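Chitin oligosaccahride binding protein NagB1 (PDB 7EHP) binds chitin oligosaccharides, probably N,N'-diacetylchitobiose and N,N',N''-triacetylchitotriose, as an extracellular solute-binding protein that would hand them to a sugar transporter. Local coordinates at residues 5-10 with 37-42; 171-176 with 348-353; 176-181 with 273-278. All coordinates share one frame; numbering follows the deposited sequence.

Contact 1. Residues 5-10 with 37-42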
loop_
_atom_site.group_PDB
_atom_site.type_symbol
_atom_site.label_atom_id
_atom_site.label_comp_id
_atom_site.label_asym_id
_atom_site.label_seq_id
_atom_site.Cartn_x
_atom_site.Cartn_y
_atom_site.Cartn_z
ATOM N N LEU A 5 20.514 5.522 3.882
ATOM C CA LEU A 5 19.082 5.711 4.099
ATOM C C LEU A 5 18.389 5.221 2.834
ATOM O O LEU A 5 18.341 5.945 1.839
ATOM C CB LEU A 5 18.734 7.170 4.392
ATOM C CG LEU A 5 17.402 7.410 5.127
ATOM C CD1 LEU A 5 17.267 8.853 5.631
ATOM C CD2 LEU A 5 16.191 7.035 4.303
ATOM N N ARG A 6 17.838 4.010 2.883
ATOM C CA ARG A 6 17.175 3.414 1.725
ATOM C C ARG A 6 15.701 3.818 1.703
ATOM O O ARG A 6 14.971 3.602 2.678
ATOM C CB ARG A 6 17.311 1.894 1.762
ATOM C CG ARG A 6 16.352 1.162 0.817
ATOM C CD ARG A 6 16.865 1.141 -0.607
ATOM N NE ARG A 6 18.262 0.708 -0.708
ATOM C CZ ARG A 6 18.699 -0.542 -0.554
ATOM N NH1 ARG A 6 17.862 -1.546 -0.293
ATOM N NH2 ARG A 6 19.993 -0.791 -0.670
ATOM N N HIS A 7 15.263 4.396 0.593
ATOM C CA HIS A 7 13.881 4.823 0.442
ATOM C C HIS A 7 13.395 4.428 -0.946
ATOM O O HIS A 7 14.183 4.084 -1.835
ATOM C CB HIS A 7 13.757 6.335 0.621
ATOM C CG HIS A 7 14.426 7.097 -0.477
ATOM N ND1 HIS A 7 13.788 7.402 -1.659
ATOM C CD2 HIS A 7 15.697 7.543 -0.609
ATOM C CE1 HIS A 7 14.626 8.035 -2.459
ATOM N NE2 HIS A 7 15.790 8.137 -1.844
ATOM N N THR A 8 12.083 4.524 -1.154
ATOM C CA THR A 8 11.496 4.161 -2.438
ATOM C C THR A 8 10.886 5.351 -3.160
ATOM O O THR A 8 10.104 5.158 -4.103
ATOM C CB THR A 8 10.439 3.069 -2.250
ATOM O OG1 THR A 8 9.378 3.573 -1.437
ATOM C CG2 THR A 8 11.049 1.854 -1.563
ATOM N N GLN A 9 11.210 6.579 -2.746
ATOM C CA GLN A 9 10.569 7.767 -3.326
ATOM C C GLN A 9 11.339 8.197 -4.577
ATOM O O GLN A 9 12.068 9.183 -4.594
ATOM C CB GLN A 9 10.482 8.892 -2.296
ATOM C CG GLN A 9 9.747 8.543 -0.988
ATOM C CD GLN A 9 8.462 7.758 -1.225
ATOM O OE1 GLN A 9 7.593 8.177 -2.004
ATOM N NE2 GLN A 9 8.328 6.616 -0.553
ATOM N N VAL A 10 11.174 7.424 -5.647
ATOM C CA VAL A 10 12.039 7.587 -6.813
ATOM C C VAL A 10 11.350 8.261 -7.994
ATOM O O VAL A 10 12.051 8.768 -8.884
ATOM C CB VAL A 10 12.643 6.238 -7.258
ATOM C CG1 VAL A 10 13.507 5.662 -6.141
ATOM C CG2 VAL A 10 11.517 5.254 -7.698
ATOM N N VAL A 37 24.831 11.703 5.437
ATOM C CA VAL A 37 23.699 10.824 5.136
ATOM C C VAL A 37 23.647 10.604 3.634
ATOM O O VAL A 37 23.745 11.555 2.851
ATOM C CB VAL A 37 22.368 11.397 5.653
ATOM C CG1 VAL A 37 21.181 10.538 5.152
ATOM C CG2 VAL A 37 22.390 11.471 7.190
ATOM N N GLU A 38 23.491 9.355 3.231
ATOM C CA GLU A 38 23.628 8.954 1.837
ATOM C C GLU A 38 22.281 8.314 1.466
ATOM O O GLU A 38 22.014 7.150 1.770
ATOM C CB GLU A 38 24.899 8.038 1.751
ATOM C CG GLU A 38 25.210 7.094 0.587
ATOM C CD GLU A 38 25.605 7.778 -0.724
ATOM O OE1 GLU A 38 25.384 7.152 -1.786
ATOM O OE2 GLU A 38 26.118 8.922 -0.703
ATOM N N LEU A 39 21.400 9.121 0.884
ATOM C CA LEU A 39 20.104 8.638 0.428
ATOM C C LEU A 39 20.286 7.745 -0.789
ATOM O O LEU A 39 21.070 8.061 -1.687
ATOM C CB LEU A 39 19.201 9.814 0.068
ATOM C CG LEU A 39 18.593 10.655 1.185
ATOM C CD1 LEU A 39 17.875 11.828 0.564
ATOM C CD2 LEU A 39 17.619 9.826 2.010
ATOM N N GLU A 40 19.561 6.624 -0.818
ATOM C CA GLU A 40 19.558 5.723 -1.964
ATOM C C GLU A 40 18.110 5.351 -2.249
ATOM O O GLU A 40 17.458 4.703 -1.425
ATOM C CB GLU A 40 20.410 4.468 -1.720
ATOM C CG GLU A 40 20.326 3.457 -2.894
ATOM C CD GLU A 40 20.982 2.119 -2.613
ATOM O OE1 GLU A 40 21.602 1.570 -3.545
ATOM O OE2 GLU A 40 20.882 1.600 -1.469
ATOM N N GLY A 41 17.604 5.772 -3.408
ATOM C CA GLY A 41 16.249 5.442 -3.805
ATOM C C GLY A 41 16.222 4.208 -4.686
ATOM O O GLY A 41 16.964 4.114 -5.667
ATOM N N VAL A 42 15.379 3.256 -4.320
ATOM C CA VAL A 42 15.203 2.024 -5.071
ATOM C C VAL A 42 13.709 1.844 -5.290
ATOM O O VAL A 42 12.921 2.002 -4.349
ATOM C CB VAL A 42 15.815 0.818 -4.329
ATOM C CG1 VAL A 42 15.515 -0.491 -5.054
ATOM C CG2 VAL A 42 17.330 1.005 -4.154
#
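Residues 5-7 and 37-41 pair as parallel strands, Leu5 beside Leu39, Arg6 beside Glu40 and His7 beside Gly41, with the segment axes 4.8 Å apart at 23°. Four backbone hydrogen bonds join them: Leu5 N to Glu38 O, Glu40 N to Leu5 O, His7 N to Glu40 O, and Val42 N to His7 O. The strands belong to a beta-alpha-beta crossover through helix 15-31. On one sheet face Leu39 CD2 lies against the whole Leu5 side chain, 3.7 Å from Leu5 CB. On this face too, Gly41 CA lies over one face of the His7 ring, 3.5 Å from its centroid, a CH-pi contact. His7 ND1 accepts from Gln9 N at 2.9 Å, which holds Gln9, a residue touching the bound sugar, at the end of the strand. On the other face Arg6, bent at chi2 (81°) and chi3, grips Glu40 side-on: NE and NH2 converge on OE2, with Arg6 NH2 2.7 Å from Glu40 OE2. The oxygen lies in the guanidinium plane but is met from above its own carboxylate plane. Val42 CG2 packs 3.6 Å from Arg6 CD. An alanine in place of Arg6 would probably leave the Glu40 carboxylate without its counter-charge and open a gap beside Val42. Salt-bridged also to Glu55 and bonded to Asn47, the buried guanidinium is likely to stay charged and ties the pair to helix 44-58.

Contact 2. Residues 171-176 with 348-353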
loop_
_atom_site.group_PDB
_atom_site.type_symbol
_atom_site.label_atom_id
_atom_site.label_comp_id
_atom_site.label_asym_id
_atom_site.label_seq_id
_atom_site.Cartn_x
_atom_site.Cartn_y
_atom_site.Cartn_z
ATOM N N MET A 171 -7.058 -4.260 -5.982
ATOM C CA MET A 171 -8.502 -4.485 -6.051
ATOM C C MET A 171 -8.859 -5.937 -5.777
ATOM O O MET A 171 -9.924 -6.222 -5.211
ATOM C CB MET A 171 -9.055 -4.045 -7.407
ATOM C CG MET A 171 -10.575 -4.096 -7.421
ATOM S SD MET A 171 -11.344 -4.053 -9.038
ATOM C CE MET A 171 -11.008 -2.378 -9.561
ATOM N N LEU A 172 -7.979 -6.865 -6.146
ATOM C CA LEU A 172 -8.240 -8.269 -5.881
ATOM C C LEU A 172 -8.360 -8.517 -4.393
ATOM O O LEU A 172 -9.197 -9.318 -3.958
ATOM C CB LEU A 172 -7.146 -9.138 -6.512
ATOM C CG LEU A 172 -7.174 -10.662 -6.372
ATOM C CD1 LEU A 172 -8.371 -11.280 -7.157
ATOM C CD2 LEU A 172 -5.858 -11.266 -6.831
ATOM N N ASN A 173 -7.555 -7.826 -3.594
ATOM C CA ASN A 173 -7.415 -8.112 -2.177
ATOM C C ASN A 173 -8.811 -8.018 -1.632
ATOM O O ASN A 173 -9.338 -8.859 -0.914
ATOM C CB ASN A 173 -6.793 -6.993 -1.267
ATOM C CG ASN A 173 -6.178 -7.613 -0.055
ATOM O OD1 ASN A 173 -5.620 -8.663 -0.301
ATOM N ND2 ASN A 173 -6.786 -7.344 1.216
ATOM N N THR A 174 -9.299 -6.810 -1.951
ATOM C CA THR A 174 -10.601 -6.316 -1.452
ATOM C C THR A 174 -11.758 -7.108 -2.029
ATOM O O THR A 174 -12.766 -7.319 -1.343
ATOM C CB THR A 174 -10.790 -4.833 -1.821
ATOM O OG1 THR A 174 -9.922 -3.969 -1.085
ATOM C CG2 THR A 174 -12.252 -4.372 -1.642
ATOM N N LEU A 175 -11.624 -7.581 -3.270
ATOM C CA LEU A 175 -12.718 -8.363 -3.827
ATOM C C LEU A 175 -12.870 -9.698 -3.107
ATOM O O LEU A 175 -13.985 -10.061 -2.733
ATOM C CB LEU A 175 -12.512 -8.557 -5.327
ATOM C CG LEU A 175 -13.186 -7.450 -6.147
ATOM C CD1 LEU A 175 -12.852 -7.600 -7.635
ATOM C CD2 LEU A 175 -14.692 -7.498 -5.925
ATOM N N TRP A 176 -11.773 -10.446 -2.881
ATOM C CA TRP A 176 -12.011 -11.740 -2.232
ATOM C C TRP A 176 -12.289 -11.566 -0.743
ATOM O O TRP A 176 -12.915 -12.438 -0.138
ATOM C CB TRP A 176 -10.867 -12.778 -2.402
ATOM C CG TRP A 176 -9.630 -12.638 -1.482
ATOM C CD1 TRP A 176 -9.566 -13.023 -0.176
ATOM C CD2 TRP A 176 -8.273 -12.306 -1.855
ATOM N NE1 TRP A 176 -8.304 -12.826 0.331
ATOM C CE2 TRP A 176 -7.487 -12.391 -0.677
ATOM C CE3 TRP A 176 -7.655 -11.886 -3.045
ATOM C CZ2 TRP A 176 -6.121 -12.078 -0.656
ATOM C CZ3 TRP A 176 -6.305 -11.572 -3.021
ATOM C CH2 TRP A 176 -5.550 -11.672 -1.832
ATOM N N ARG A 348 -14.731 -0.609 9.355
ATOM C CA ARG A 348 -13.893 -1.690 9.849
ATOM C C ARG A 348 -12.786 -1.984 8.843
ATOM O O ARG A 348 -12.989 -1.893 7.629
ATOM C CB ARG A 348 -14.746 -2.931 10.092
ATOM C CG ARG A 348 -15.386 -2.989 11.474
ATOM C CD ARG A 348 -16.048 -4.326 11.656
ATOM N NE ARG A 348 -17.038 -4.502 10.604
ATOM C CZ ARG A 348 -17.077 -5.551 9.792
ATOM N NH1 ARG A 348 -16.169 -6.517 9.924
ATOM N NH2 ARG A 348 -18.013 -5.628 8.848
ATOM N N GLN A 349 -11.603 -2.320 9.342
ATOM C CA GLN A 349 -10.419 -2.337 8.494
ATOM C C GLN A 349 -9.763 -3.703 8.466
ATOM O O GLN A 349 -9.800 -4.448 9.446
ATOM C CB GLN A 349 -9.403 -1.300 8.959
ATOM C CG GLN A 349 -10.078 -0.027 9.341
ATOM C CD GLN A 349 -9.255 1.161 9.007
ATOM O OE1 GLN A 349 -8.031 1.072 8.893
ATOM N NE2 GLN A 349 -9.921 2.282 8.770
ATOM N N PHE A 350 -9.151 -4.012 7.326
ATOM C CA PHE A 350 -8.296 -5.180 7.229
ATOM C C PHE A 350 -6.970 -4.782 6.599
ATOM O O PHE A 350 -6.918 -3.852 5.785
ATOM C CB PHE A 350 -8.967 -6.316 6.425
ATOM C CG PHE A 350 -9.448 -5.931 5.048
ATOM C CD1 PHE A 350 -10.692 -5.330 4.865
ATOM C CD2 PHE A 350 -8.701 -6.251 3.924
ATOM C CE1 PHE A 350 -11.156 -5.004 3.592
ATOM C CE2 PHE A 350 -9.163 -5.930 2.653
ATOM C CZ PHE A 350 -10.387 -5.302 2.486
ATOM N N PRO A 351 -5.880 -5.439 6.976
ATOM C CA PRO A 351 -4.578 -5.095 6.400
ATOM C C PRO A 351 -4.426 -5.681 5.003
ATOM O O PRO A 351 -5.199 -6.531 4.566
ATOM C CB PRO A 351 -3.572 -5.714 7.384
ATOM C CG PRO A 351 -4.309 -6.847 8.013
ATOM C CD PRO A 351 -5.761 -6.406 8.081
ATOM N N ALA A 352 -3.417 -5.191 4.288
ATOM C CA ALA A 352 -3.115 -5.764 2.981
ATOM C C ALA A 352 -2.704 -7.218 3.152
ATOM O O ALA A 352 -2.035 -7.575 4.124
ATOM C CB ALA A 352 -1.992 -4.971 2.307
ATOM N N PHE A 353 -3.100 -8.065 2.193
ATOM C CA PHE A 353 -2.787 -9.494 2.278
ATOM C C PHE A 353 -1.280 -9.766 2.377
ATOM O O PHE A 353 -0.867 -10.742 3.011
ATOM C CB PHE A 353 -3.386 -10.237 1.068
ATOM C CG PHE A 353 -2.533 -10.175 -0.179
ATOM C CD1 PHE A 353 -2.573 -9.057 -1.008
ATOM C CD2 PHE A 353 -1.711 -11.228 -0.523
ATOM C CE1 PHE A 353 -1.774 -8.983 -2.149
ATOM C CE2 PHE A 353 -0.915 -11.167 -1.659
ATOM C CZ PHE A 353 -0.945 -10.047 -2.469
HETATM O O HOH W 1 -6.161 -8.999 3.518
#
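Asn173, on helix 165-180, reaches between Phe350 and Phe353, and these three residues carry most of the contact. Its CG stands anti to the backbone N (chi1 -155°), and the two ends of the amide go to different partners. ND2 meets Phe350 tip to tip, near the plane of the ring at its edge, with Asn173 ND2 3.1 Å from Phe350 CE2; the amide and ring planes differ by 26°. Asn173 OD1 lies 3.1 Å from Phe353 CB and hardly farther from Phe353 CD1. No direct hydrogen bond crosses between the segments. A water bridges them instead, accepting from Asn173 ND2 at 2.9 Å and donating to Pro351 O at 2.8 Å. Phe353 also receives the edge of Trp176 on its face in a T-shaped stack, the centroids 5.5 Å apart and the planes at 70°, with Trp176 CZ2 3.7 Å from Phe353 CB. Helix 359-373 packs on Phe353 through Arg362 and Leu365, while Phe350 belongs to strand 348-350, which pairs in parallel with strand 277-288. Ala352, just before Phe353, touches a bound N-acetylglucosamine, consistent with the helix backing this part of the sugar pocket. The buried amide has its ND2 linked by one water to Pro351 O and packs on two aromatic side chains, while the T-shaped stack holds the segment after strand 348-350 against the helix.

Contact 3. Residues 176-181 with 273-278; sequences WVRTAG and KGDGMI
Met277 O is gripped end-on by Arg178, whose NH1 and NH2 both donate to it at 2.8 Å. The carbonyl oxygen sits at the edge of the guanidinium, near its plane, yet the two donors reach it differently: NH2 arrives nearly along the C=O axis (172°), whereas NH1 stands above the carbonyl plane. The arginine chain bends at chi2 (-86°), turning CD toward Asp275, where Arg178 CD is 3.5 Å from Asp275 OD1. Asp275 OD1 lies well out of the guanidinium plane, and the two planes are nearly perpendicular, so any effect on the arginine is probably electrostatic; the carboxylate's own bonds go to Val270 N and Gly271 N. Phe267 O and Pro268 O take further bonds from NH2 and NE, respectively, which should fix the buried guanidinium against rotation. The residue it holds, Met277, is the last of a type II beta turn that begins at Gly274 and leads into strand 277-288, with Gly276 at positive phi. At the start of that turn, and at Lys273 just before it, the loop meets the C-terminal end of helix 165-180. Gly274 N donates to Arg178 O at 2.8 Å, and Gly274 CA rests on Val177 O at 3.1 Å in a CA-H...O contact; a side chain at Gly274 would collide with the helix backbone. Lys273 N makes a weak bond to Thr179 O, and Lys273 CB packs 3.7 Å from Gly181 N, where the chain leaves the helix with positive phi. The lysine's aliphatic chain continues past Ala180 O, carrying its NZ to a salt bridge with Asp199 on helix 198-213.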
loop_
_atom_site.group_PDB
_atom_site.type_symbol
_atom_site.label_atom_id
_atom_site.label_comp_id
_atom_site.label_asym_id
_atom_site.label_seq_id
_atom_site.Cartn_x
_atom_site.Cartn_y
_atom_site.Cartn_z
ATOM N N TRP A 176 -11.773 -10.446 -2.881
ATOM C CA TRP A 176 -12.011 -11.740 -2.232
ATOM C C TRP A 176 -12.289 -11.566 -0.743
ATOM O O TRP A 176 -12.915 -12.438 -0.138
ATOM C CB TRP A 176 -10.867 -12.778 -2.402
ATOM C CG TRP A 176 -9.630 -12.638 -1.482
ATOM C CD1 TRP A 176 -9.566 -13.023 -0.176
ATOM C CD2 TRP A 176 -8.273 -12.306 -1.855
ATOM N NE1 TRP A 176 -8.304 -12.826 0.331
ATOM C CE2 TRP A 176 -7.487 -12.391 -0.677
ATOM C CE3 TRP A 176 -7.655 -11.886 -3.045
ATOM C CZ2 TRP A 176 -6.121 -12.078 -0.656
ATOM C CZ3 TRP A 176 -6.305 -11.572 -3.021
ATOM C CH2 TRP A 176 -5.550 -11.672 -1.832
ATOM N N VAL A 177 -11.832 -10.467 -0.131
ATOM C CA VAL A 177 -12.208 -10.191 1.253
ATOM C C VAL A 177 -13.676 -9.777 1.328
ATOM O O VAL A 177 -14.389 -10.138 2.276
ATOM C CB VAL A 177 -11.287 -9.126 1.891
ATOM C CG1 VAL A 177 -11.880 -8.610 3.231
ATOM C CG2 VAL A 177 -9.862 -9.682 2.101
ATOM N N ARG A 178 -14.156 -9.022 0.342
ATOM C CA ARG A 178 -15.591 -8.751 0.257
ATOM C C ARG A 178 -16.400 -10.044 0.293
ATOM O O ARG A 178 -17.403 -10.150 1.013
ATOM C CB ARG A 178 -15.918 -7.975 -1.024
ATOM C CG ARG A 178 -15.728 -6.449 -0.920
ATOM C CD ARG A 178 -16.941 -5.713 -0.380
ATOM N NE ARG A 178 -16.678 -4.280 -0.260
ATOM C CZ ARG A 178 -15.885 -3.737 0.668
ATOM N NH1 ARG A 178 -15.298 -4.510 1.562
ATOM N NH2 ARG A 178 -15.680 -2.422 0.707
ATOM N N THR A 179 -15.979 -11.044 -0.490
ATOM C CA THR A 179 -16.809 -12.240 -0.645
ATOM C C THR A 179 -16.584 -13.257 0.464
ATOM O O THR A 179 -17.531 -13.935 0.870
ATOM C CB THR A 179 -16.545 -12.897 -1.993
ATOM O OG1 THR A 179 -15.163 -13.269 -2.054
ATOM C CG2 THR A 179 -16.891 -11.939 -3.129
ATOM N N ALA A 180 -15.358 -13.379 0.973
ATOM C CA ALA A 180 -15.029 -14.416 1.941
ATOM C C ALA A 180 -14.744 -13.894 3.342
ATOM O O ALA A 180 -14.589 -14.708 4.260
ATOM C CB ALA A 180 -13.817 -15.235 1.469
ATOM N N GLY A 181 -14.677 -12.587 3.534
ATOM C CA GLY A 181 -14.329 -12.023 4.829
ATOM C C GLY A 181 -12.832 -11.848 5.001
ATOM O O GLY A 181 -12.016 -12.567 4.422
ATOM N N LYS A 273 -19.218 -11.793 3.057
ATOM C CA LYS A 273 -18.769 -11.752 4.446
ATOM C C LYS A 273 -17.838 -10.588 4.748
ATOM O O LYS A 273 -17.496 -10.392 5.920
ATOM C CB LYS A 273 -18.104 -13.087 4.790
ATOM C CG LYS A 273 -19.009 -14.284 4.398
ATOM C CD LYS A 273 -18.508 -15.639 4.902
ATOM C CE LYS A 273 -17.961 -16.481 3.748
ATOM N NZ LYS A 273 -17.968 -17.939 4.051
ATOM N N GLY A 274 -17.434 -9.803 3.745
ATOM C CA GLY A 274 -16.520 -8.695 3.979
ATOM C C GLY A 274 -17.117 -7.349 3.623
ATOM O O GLY A 274 -16.389 -6.361 3.458
ATOM N N ASP A 275 -18.442 -7.293 3.480
ATOM C CA ASP A 275 -19.087 -6.013 3.237
ATOM C C ASP A 275 -18.829 -5.084 4.416
ATOM O O ASP A 275 -18.631 -5.524 5.553
ATOM C CB ASP A 275 -20.593 -6.176 3.013
ATOM C CG ASP A 275 -20.924 -6.758 1.648
ATOM O OD1 ASP A 275 -19.990 -7.008 0.865
ATOM O OD2 ASP A 275 -22.119 -6.948 1.338
ATOM N N GLY A 276 -18.812 -3.784 4.123
ATOM C CA GLY A 276 -18.656 -2.765 5.129
ATOM C C GLY A 276 -17.241 -2.539 5.597
ATOM O O GLY A 276 -17.031 -1.693 6.476
ATOM N N MET A 277 -16.264 -3.260 5.055
ATOM C CA MET A 277 -14.880 -3.093 5.470
ATOM C C MET A 277 -14.071 -2.407 4.378
ATOM O O MET A 277 -14.462 -2.363 3.210
ATOM C CB MET A 277 -14.237 -4.434 5.828
ATOM C CG MET A 277 -15.168 -5.402 6.516
ATOM S SD MET A 277 -14.295 -6.914 6.914
ATOM C CE MET A 277 -13.134 -6.321 8.118
ATOM N N ILE A 278 -12.930 -1.863 4.776
ATOM C CA ILE A 278 -12.029 -1.204 3.844
ATOM C C ILE A 278 -10.622 -1.698 4.127
ATOM O O ILE A 278 -10.263 -1.991 5.270
ATOM C CB ILE A 278 -12.124 0.345 3.931
ATOM C CG1 ILE A 278 -11.403 1.001 2.747
ATOM C CG2 ILE A 278 -11.591 0.862 5.273
ATOM C CD1 ILE A 278 -11.735 2.503 2.564
#

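How the contacts relate
From the N terminus, contact 1 closes first, a short loop in which strand 3-7 is joined to strand 37-41 by way of helix 15-31. The chain is then well past it before helix 165-180 opens both remaining contacts. Contact 3 ties the end of that helix to the turn before strand 277-288; contact 2 returns much later, from strand 348-350, and so encloses contact 3 in its loop. These two share Trp176 and touch through neighbouring strands, where Ile278 probably hydrogen-bonds with Arg348 and Phe350. Contact 1 lies on the opposite side of the chain's centre from the other two, its own centre about 28 Å from that of contact 2, though all three reach the same mixed sheet.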